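Local coordinates for protein oligopeptide ABC transporter OppAIV (Borrelia burgdorferi B31, PDB 4GL8) that probably binds oligopeptides outside the cytoplasmic membrane and delivers them to an ABC transporter, at residues T244-I248 with N377-S381; E39-L43 with R214-V220; K296-L300 with F369-K373. All blocks are in the same frame, centred on the assembly; numbering follows the deposited sequence.

Contact 1 of 3, residues T244-I248 with N377-S381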
loop_
_atom_site.group_PDB
_atom_site.type_symbol
_atom_site.label_atom_id
_atom_site.label_comp_id
_atom_site.label_asym_id
_atom_site.label_seq_id
_atom_site.Cartn_x
_atom_site.Cartn_y
_atom_site.Cartn_z
ATOM N N THR A 244 14.080 12.077 -3.064
ATOM C CA THR A 244 15.248 11.689 -3.852
ATOM C C THR A 244 15.286 10.170 -3.876
ATOM O O THR A 244 15.030 9.532 -2.852
ATOM C CB THR A 244 16.594 12.251 -3.328
ATOM O OG1 THR A 244 17.682 11.634 -4.025
ATOM C CG2 THR A 244 16.762 12.006 -1.854
ATOM N N ASP A 245 15.576 9.634 -5.068
ATOM C CA ASP A 245 15.739 8.207 -5.368
ATOM C C ASP A 245 17.133 7.707 -4.996
ATOM O O ASP A 245 17.382 6.491 -4.971
ATOM C CB ASP A 245 15.578 7.991 -6.887
ATOM C CG ASP A 245 14.189 8.340 -7.387
ATOM O OD1 ASP A 245 13.249 8.303 -6.564
ATOM O OD2 ASP A 245 14.028 8.638 -8.597
ATOM N N ASN A 246 18.041 8.648 -4.751
ATOM C CA ASN A 246 19.432 8.341 -4.453
ATOM C C ASN A 246 19.670 8.152 -2.932
ATOM O O ASN A 246 19.912 9.111 -2.203
ATOM C CB ASN A 246 20.321 9.460 -5.030
ATOM C CG ASN A 246 21.803 9.134 -4.978
ATOM O OD1 ASN A 246 22.327 8.627 -3.979
ATOM N ND2 ASN A 246 22.494 9.449 -6.056
ATOM N N SER A 247 19.622 6.902 -2.473
ATOM C CA SER A 247 19.868 6.584 -1.068
ATOM C C SER A 247 21.210 7.120 -0.528
ATOM O O SER A 247 21.294 7.468 0.647
ATOM C CB SER A 247 19.778 5.069 -0.822
ATOM O OG SER A 247 20.952 4.396 -1.225
ATOM N N ILE A 248 22.242 7.202 -1.365
ATOM C CA ILE A 248 23.545 7.722 -0.935
ATOM C C ILE A 248 23.466 9.205 -0.660
ATOM O O ILE A 248 24.114 9.686 0.243
ATOM C CB ILE A 248 24.678 7.482 -1.979
ATOM C CG1 ILE A 248 24.980 5.980 -2.119
ATOM C CG2 ILE A 248 25.972 8.228 -1.587
ATOM C CD1 ILE A 248 25.567 5.336 -0.865
ATOM N N ASN A 377 10.958 0.338 -10.164
ATOM C CA ASN A 377 10.922 1.763 -9.834
ATOM C C ASN A 377 12.332 2.234 -9.475
ATOM O O ASN A 377 13.057 1.521 -8.802
ATOM C CB ASN A 377 9.959 2.024 -8.694
ATOM C CG ASN A 377 10.236 1.157 -7.503
ATOM O OD1 ASN A 377 10.225 -0.058 -7.619
ATOM N ND2 ASN A 377 10.507 1.768 -6.364
ATOM N N THR A 378 12.722 3.413 -9.947
ATOM C CA THR A 378 14.053 3.948 -9.669
ATOM C C THR A 378 14.258 3.858 -8.161
ATOM O O THR A 378 13.460 4.393 -7.365
ATOM C CB THR A 378 14.172 5.418 -10.113
ATOM O OG1 THR A 378 13.647 5.565 -11.434
ATOM C CG2 THR A 378 15.660 5.936 -10.063
ATOM N N SER A 379 15.309 3.167 -7.775
ATOM C CA SER A 379 15.602 2.907 -6.379
ATOM C C SER A 379 16.844 2.060 -6.382
ATOM O O SER A 379 16.926 1.101 -7.146
ATOM C CB SER A 379 14.483 2.101 -5.703
ATOM O OG SER A 379 14.995 1.258 -4.677
ATOM N N ASP A 380 17.789 2.409 -5.535
ATOM C CA ASP A 380 19.023 1.619 -5.367
ATOM C C ASP A 380 18.763 0.194 -4.897
ATOM O O ASP A 380 19.364 -0.757 -5.390
ATOM C CB ASP A 380 19.927 2.320 -4.368
ATOM C CG ASP A 380 20.477 3.619 -4.907
ATOM O OD1 ASP A 380 20.576 3.727 -6.146
ATOM O OD2 ASP A 380 20.838 4.501 -4.104
ATOM N N SER A 381 17.854 0.050 -3.951
ATOM C CA SER A 381 17.467 -1.279 -3.488
ATOM C C SER A 381 16.876 -2.137 -4.623
ATOM O O SER A 381 17.277 -3.296 -4.828
ATOM C CB SER A 381 16.461 -1.177 -2.325
ATOM O OG SER A 381 16.662 -2.269 -1.417
#

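Contact 2 of 3, residues E39-L43 with R214-V220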
loop_
_atom_site.group_PDB
_atom_site.type_symbol
_atom_site.label_atom_id
_atom_site.label_comp_id
_atom_site.label_asym_id
_atom_site.label_seq_id
_atom_site.Cartn_x
_atom_site.Cartn_y
_atom_site.Cartn_z
ATOM N N GLU A 39 9.039 10.941 -5.121
ATOM C CA GLU A 39 8.083 12.019 -5.299
ATOM C C GLU A 39 6.707 11.392 -5.412
ATOM O O GLU A 39 6.517 10.487 -6.225
ATOM C CB GLU A 39 8.413 12.804 -6.575
ATOM C CG GLU A 39 7.327 13.772 -7.094
ATOM C CD GLU A 39 7.352 15.157 -6.464
ATOM O OE1 GLU A 39 8.047 15.336 -5.445
ATOM O OE2 GLU A 39 6.687 16.076 -6.994
ATOM N N PRO A 40 5.747 11.863 -4.601
ATOM C CA PRO A 40 4.381 11.360 -4.732
ATOM C C PRO A 40 3.780 11.776 -6.065
ATOM O O PRO A 40 4.185 12.792 -6.637
ATOM C CB PRO A 40 3.636 12.045 -3.585
ATOM C CG PRO A 40 4.362 13.321 -3.402
ATOM C CD PRO A 40 5.823 12.952 -3.613
ATOM N N ALA A 41 2.825 10.977 -6.531
ATOM C CA ALA A 41 2.144 11.169 -7.822
ATOM C C ALA A 41 0.907 12.010 -7.634
ATOM O O ALA A 41 0.456 12.628 -8.561
ATOM C CB ALA A 41 1.743 9.819 -8.423
ATOM N N THR A 42 0.347 12.015 -6.437
ATOM C CA THR A 42 -0.861 12.757 -6.148
ATOM C C THR A 42 -0.978 12.851 -4.639
ATOM O O THR A 42 -0.622 11.916 -3.928
ATOM C CB THR A 42 -2.141 12.074 -6.755
ATOM O OG1 THR A 42 -3.318 12.556 -6.102
ATOM C CG2 THR A 42 -2.133 10.561 -6.556
ATOM N N LEU A 43 -1.465 13.980 -4.153
ATOM C CA LEU A 43 -1.794 14.138 -2.751
ATOM C C LEU A 43 -3.319 14.090 -2.479
ATOM O O LEU A 43 -3.776 14.463 -1.391
ATOM C CB LEU A 43 -1.130 15.406 -2.203
ATOM C CG LEU A 43 0.412 15.237 -2.276
ATOM C CD1 LEU A 43 1.126 16.484 -1.786
ATOM C CD2 LEU A 43 0.909 14.013 -1.516
ATOM N N ARG A 214 5.555 23.336 -1.845
ATOM C CA ARG A 214 6.024 22.190 -2.561
ATOM C C ARG A 214 6.951 22.614 -3.676
ATOM O O ARG A 214 6.602 23.494 -4.470
ATOM C CB ARG A 214 4.827 21.512 -3.194
ATOM C CG ARG A 214 4.932 20.029 -3.214
ATOM C CD ARG A 214 3.719 19.417 -3.856
ATOM N NE ARG A 214 4.175 18.287 -4.627
ATOM C CZ ARG A 214 3.378 17.434 -5.228
ATOM N NH1 ARG A 214 2.065 17.574 -5.143
ATOM N NH2 ARG A 214 3.911 16.444 -5.925
ATOM N N VAL A 215 8.118 21.990 -3.751
ATOM C CA VAL A 215 8.955 22.119 -4.942
ATOM C C VAL A 215 8.967 20.772 -5.679
ATOM O O VAL A 215 9.404 19.763 -5.134
ATOM C CB VAL A 215 10.361 22.585 -4.566
ATOM C CG1 VAL A 215 11.172 22.877 -5.820
ATOM C CG2 VAL A 215 10.264 23.828 -3.684
ATOM N N LEU A 216 8.454 20.753 -6.906
ATOM C CA LEU A 216 8.341 19.495 -7.654
ATOM C C LEU A 216 9.687 18.753 -7.742
ATOM O O LEU A 216 10.722 19.345 -8.051
ATOM C CB LEU A 216 7.740 19.707 -9.056
ATOM C CG LEU A 216 6.272 20.183 -9.135
ATOM C CD1 LEU A 216 5.727 19.993 -10.548
ATOM C CD2 LEU A 216 5.348 19.494 -8.139
ATOM N N ASN A 217 9.630 17.457 -7.429
ATOM C CA ASN A 217 10.783 16.540 -7.440
ATOM C C ASN A 217 11.849 16.862 -6.422
ATOM O O ASN A 217 12.964 16.412 -6.549
ATOM C CB ASN A 217 11.400 16.428 -8.837
ATOM C CG ASN A 217 10.412 15.898 -9.853
ATOM O OD1 ASN A 217 9.662 14.954 -9.582
ATOM N ND2 ASN A 217 10.395 16.501 -11.022
ATOM N N GLU A 218 11.478 17.592 -5.381
ATOM C CA GLU A 218 12.431 18.054 -4.413
ATOM C C GLU A 218 11.908 17.994 -2.974
ATOM O O GLU A 218 12.512 17.363 -2.117
ATOM C CB GLU A 218 12.835 19.479 -4.789
ATOM C CG GLU A 218 14.222 19.861 -4.321
ATOM C CD GLU A 218 14.445 21.368 -4.348
ATOM O OE1 GLU A 218 14.390 21.944 -5.469
ATOM O OE2 GLU A 218 14.660 21.963 -3.248
ATOM N N LYS A 219 10.788 18.651 -2.705
ATOM C CA LYS A 219 10.311 18.853 -1.325
ATOM C C LYS A 219 8.795 18.939 -1.203
ATOM O O LYS A 219 8.137 19.535 -2.034
ATOM C CB LYS A 219 10.848 20.173 -0.785
ATOM C CG LYS A 219 12.146 20.079 -0.006
ATOM C CD LYS A 219 12.448 21.414 0.689
ATOM C CE LYS A 219 12.924 22.486 -0.285
ATOM N NZ LYS A 219 12.179 23.763 -0.104
ATOM N N VAL A 220 8.262 18.391 -0.121
ATOM C CA VAL A 220 6.877 18.651 0.258
ATOM C C VAL A 220 6.988 19.202 1.682
ATOM O O VAL A 220 7.501 18.529 2.557
ATOM C CB VAL A 220 6.019 17.367 0.210
ATOM C CG1 VAL A 220 4.551 17.681 0.433
ATOM C CG2 VAL A 220 6.219 16.633 -1.104
HETATM O O HOH W 1 7.363 17.685 -4.236
#

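Contact 3 of 3, residues K296-L300 with F369-K373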
loop_
_atom_site.group_PDB
_atom_site.type_symbol
_atom_site.label_atom_id
_atom_site.label_comp_id
_atom_site.label_asym_id
_atom_site.label_seq_id
_atom_site.Cartn_x
_atom_site.Cartn_y
_atom_site.Cartn_z
ATOM N N LYS A 296 -0.807 -11.198 -20.957
ATOM C CA LYS A 296 -1.015 -10.917 -22.372
ATOM C C LYS A 296 0.313 -10.843 -23.131
ATOM O O LYS A 296 0.297 -10.582 -24.320
ATOM C CB LYS A 296 -1.768 -9.586 -22.601
ATOM C CG LYS A 296 -2.922 -9.250 -21.655
ATOM C CD LYS A 296 -4.075 -10.241 -21.740
ATOM C CE LYS A 296 -4.887 -10.019 -23.004
ATOM N NZ LYS A 296 -5.109 -11.307 -23.732
ATOM N N VAL A 297 1.454 -11.003 -22.463
ATOM C CA VAL A 297 2.739 -10.950 -23.166
ATOM C C VAL A 297 3.318 -12.336 -23.250
ATOM O O VAL A 297 3.549 -12.963 -22.224
ATOM C CB VAL A 297 3.756 -10.000 -22.486
ATOM C CG1 VAL A 297 5.114 -10.114 -23.156
ATOM C CG2 VAL A 297 3.258 -8.571 -22.561
ATOM N N LYS A 298 3.558 -12.821 -24.459
ATOM C CA LYS A 298 4.091 -14.163 -24.617
ATOM C C LYS A 298 5.578 -14.224 -24.308
ATOM O O LYS A 298 6.303 -13.296 -24.650
ATOM C CB LYS A 298 3.799 -14.673 -26.020
ATOM C CG LYS A 298 2.306 -14.818 -26.248
ATOM C CD LYS A 298 1.997 -15.457 -27.573
ATOM C CE LYS A 298 0.514 -15.761 -27.715
ATOM N NZ LYS A 298 0.113 -16.973 -26.947
ATOM N N PRO A 299 6.060 -15.330 -23.687
ATOM C CA PRO A 299 5.377 -16.555 -23.300
ATOM C C PRO A 299 4.926 -16.593 -21.819
ATOM O O PRO A 299 4.836 -17.678 -21.229
ATOM C CB PRO A 299 6.461 -17.603 -23.535
ATOM C CG PRO A 299 7.712 -16.908 -23.080
ATOM C CD PRO A 299 7.513 -15.453 -23.448
ATOM N N LEU A 300 4.592 -15.436 -21.251
ATOM C CA LEU A 300 4.180 -15.373 -19.859
ATOM C C LEU A 300 2.757 -15.921 -19.656
ATOM O O LEU A 300 2.345 -16.188 -18.529
ATOM C CB LEU A 300 4.344 -13.954 -19.303
ATOM C CG LEU A 300 5.751 -13.353 -19.434
ATOM C CD1 LEU A 300 5.796 -11.907 -18.969
ATOM C CD2 LEU A 300 6.729 -14.177 -18.609
ATOM N N PHE A 369 13.783 -18.526 -26.209
ATOM C CA PHE A 369 13.149 -17.640 -25.227
ATOM C C PHE A 369 13.331 -16.168 -25.635
ATOM O O PHE A 369 14.445 -15.739 -25.896
ATOM C CB PHE A 369 13.680 -17.850 -23.816
ATOM C CG PHE A 369 12.686 -17.424 -22.749
ATOM C CD1 PHE A 369 11.617 -18.269 -22.398
ATOM C CD2 PHE A 369 12.772 -16.176 -22.154
ATOM C CE1 PHE A 369 10.689 -17.896 -21.455
ATOM C CE2 PHE A 369 11.820 -15.790 -21.227
ATOM C CZ PHE A 369 10.779 -16.657 -20.864
ATOM N N PRO A 370 12.230 -15.398 -25.722
ATOM C CA PRO A 370 12.416 -14.020 -26.187
ATOM C C PRO A 370 13.068 -13.109 -25.150
ATOM O O PRO A 370 13.104 -13.419 -23.952
ATOM C CB PRO A 370 10.988 -13.538 -26.485
ATOM C CG PRO A 370 10.094 -14.463 -25.725
ATOM C CD PRO A 370 10.809 -15.769 -25.596
ATOM N N LEU A 371 13.551 -11.971 -25.613
ATOM C CA LEU A 371 14.126 -10.979 -24.741
ATOM C C LEU A 371 13.022 -10.167 -24.065
ATOM O O LEU A 371 12.502 -9.244 -24.637
ATOM C CB LEU A 371 15.061 -10.079 -25.569
ATOM C CG LEU A 371 15.820 -8.989 -24.794
ATOM C CD1 LEU A 371 16.795 -9.610 -23.801
ATOM C CD2 LEU A 371 16.531 -8.052 -25.750
ATOM N N LEU A 372 12.670 -10.504 -22.836
ATOM C CA LEU A 372 11.694 -9.708 -22.061
ATOM C C LEU A 372 12.346 -8.559 -21.231
ATOM O O LEU A 372 13.485 -8.692 -20.759
ATOM C CB LEU A 372 10.940 -10.619 -21.100
ATOM C CG LEU A 372 10.215 -11.810 -21.725
ATOM C CD1 LEU A 372 9.666 -12.705 -20.622
ATOM C CD2 LEU A 372 9.104 -11.354 -22.668
ATOM N N LYS A 373 11.599 -7.461 -21.038
ATOM C CA LYS A 373 12.080 -6.318 -20.262
ATOM C C LYS A 373 11.541 -6.423 -18.858
ATOM O O LYS A 373 10.338 -6.648 -18.668
ATOM C CB LYS A 373 11.658 -4.967 -20.877
#

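Contact 1 of 3, residues T244-I248 with N377-S381
S247 and D380 make the tight end of this contact, where the first residues of two helices face each other. D380 OD2 receives S247 OG at 2.9 Å, OD2 accepting on its anti lone pair, the one turned away from OD1. A weak bond of 3.1 Å adds S247 N to the same OD2. Both donors can reach one oxygen because the serine hydroxyl stands between its own backbone N and carbonyl carbon (chi1 79°), close to that N. Serine suits the place as a small donor in a buried spot, and the start of helix 247-255 would probably help to stabilise the negative carboxylate. OD1, the other oxygen, forms a salt bridge with R383.

The other end is looser, without a hydrogen bond across it, and D245 and T378 are partly exposed whereas S247 is buried. Here D245 and T378 cross at about a right angle, with the methyl CG2 of T378 3.5 Å from D245 OD2. This is van der Waals packing; the other oxygen, OD1, bonds to S38, and T378 OG1 to N405. N246, the N-cap of helix 247-255, bonds to T249 N, and S379 caps helix 380-397 through Q382 N.

P268 touches both S247 and D380, and N377 ND2 hydrogen-bonds to the bound peptide's backbone. The contact brings the turn between strand 238-242 and helix 247-255 against the junction of strand 372-377 with helix 380-397.

Contact 2 of 3, residues E39-L43 with R214-V220
E39 and R214 form a salt bridge at the turn end of a beta hairpin, strands 209-215 and 219-224, with a classic beta bulge beside the turn, where E218 and K219 both face V215. The two charged groups are not coplanar: carboxylate and guanidinium planes stand 52° apart. R214 NH2 donates at 3.0 Å to E39 OE2, an oxygen lying near the guanidinium plane, yet the nitrogen meets the oxygen from well above the carboxylate plane. The glutamate chain bends at chi2 (86°), bringing its carboxylate to the backbone of the turn. There N217 N adds a weak, nearly straight bond to OE2. Asparagine suits that position, because its backbone takes a left-handed conformation with positive phi.

Beyond the acid, the R214 side chain passes those of P40 and L43 in opposite directions, and L43 CD1 comes within 3.7 Å of R214 NH1. V220 lies deeper: its CG1 faces L43 CD1 at 4.3 Å and its CG2 faces P40 CG at 4.4 Å. Compact apolar groups suit this buried side, where I56 of helix 51-57 also touches P40 and L43. One water joins the polar parts, lying 2.7 Å from E39 OE1 and 3.0 Å from K219 O while accepting R214 NE at 3.3 Å.

Contact 3 of 3, residues K296-L300 with F369-K373
V297 O accepts the backbone N of L300 at 2.9 Å, closing a type VI beta turn with the cis proline P299 at its third position. Proline is the residue that most readily accepts a cis peptide bond, and here the turn presents its ring to residues 369-371, ahead of strand 372-377.

Apolar side chains carry the contact; no hydrogen bond crosses it. P299 CG lies 3.5 Å from F369 CE1, the two side chains meeting at about a right angle. The phenyl group reaches the proline because F369 CG stands anti to its backbone N (chi1 -155°). P370 is the neighbour of both: its CG comes within 3.6 Å of P299 CD, and its CD lies over one face of the F369 ring, offset toward the rim. Prolines suit this join, since their stiff rings pack closely and lack a backbone N-H that would need a partner. V305 of helix 303-311 touches both P299 and F369, while Y363 meets the F369 ring edge-to-face.

The second half of the contact belongs to L372, a buried residue whose branched end spans the turn. One methyl, CD2, rests 3.9 Å from K298 O and 4.2 Å from V297 CG1. I422 of strand 422-428 touches both L372 and L300, so the leucines join the turn to strands 372-377 and 422-428. The ammonium group of K298 forms a salt bridge with D301, as fits an exposed lysine. L372 CD1 and L300 CD2 meet tip to tip at 3.9 Å.

Overall arrangement
Along the chain, both segments of contact 2 come before those of contact 1, and contact 3 falls within the span that contact 1 bridges. Contacts 1 and 2 lie about 16 Å apart between centres. Strand 238-242 pairs with strand 219-224 of contact 2 and runs on toward residues 244-248. Contact 3 is about 27 Å from contact 1 and about 35 Å from contact 2, again between centres, but strand 372-377 links it directly to contact 1, beginning near contact 3 and ending at contact 1. As in related binding proteins of two lobes, contacts 2 and 3 probably lie within separate lobes, with contact 1 joining them beside the bound peptide.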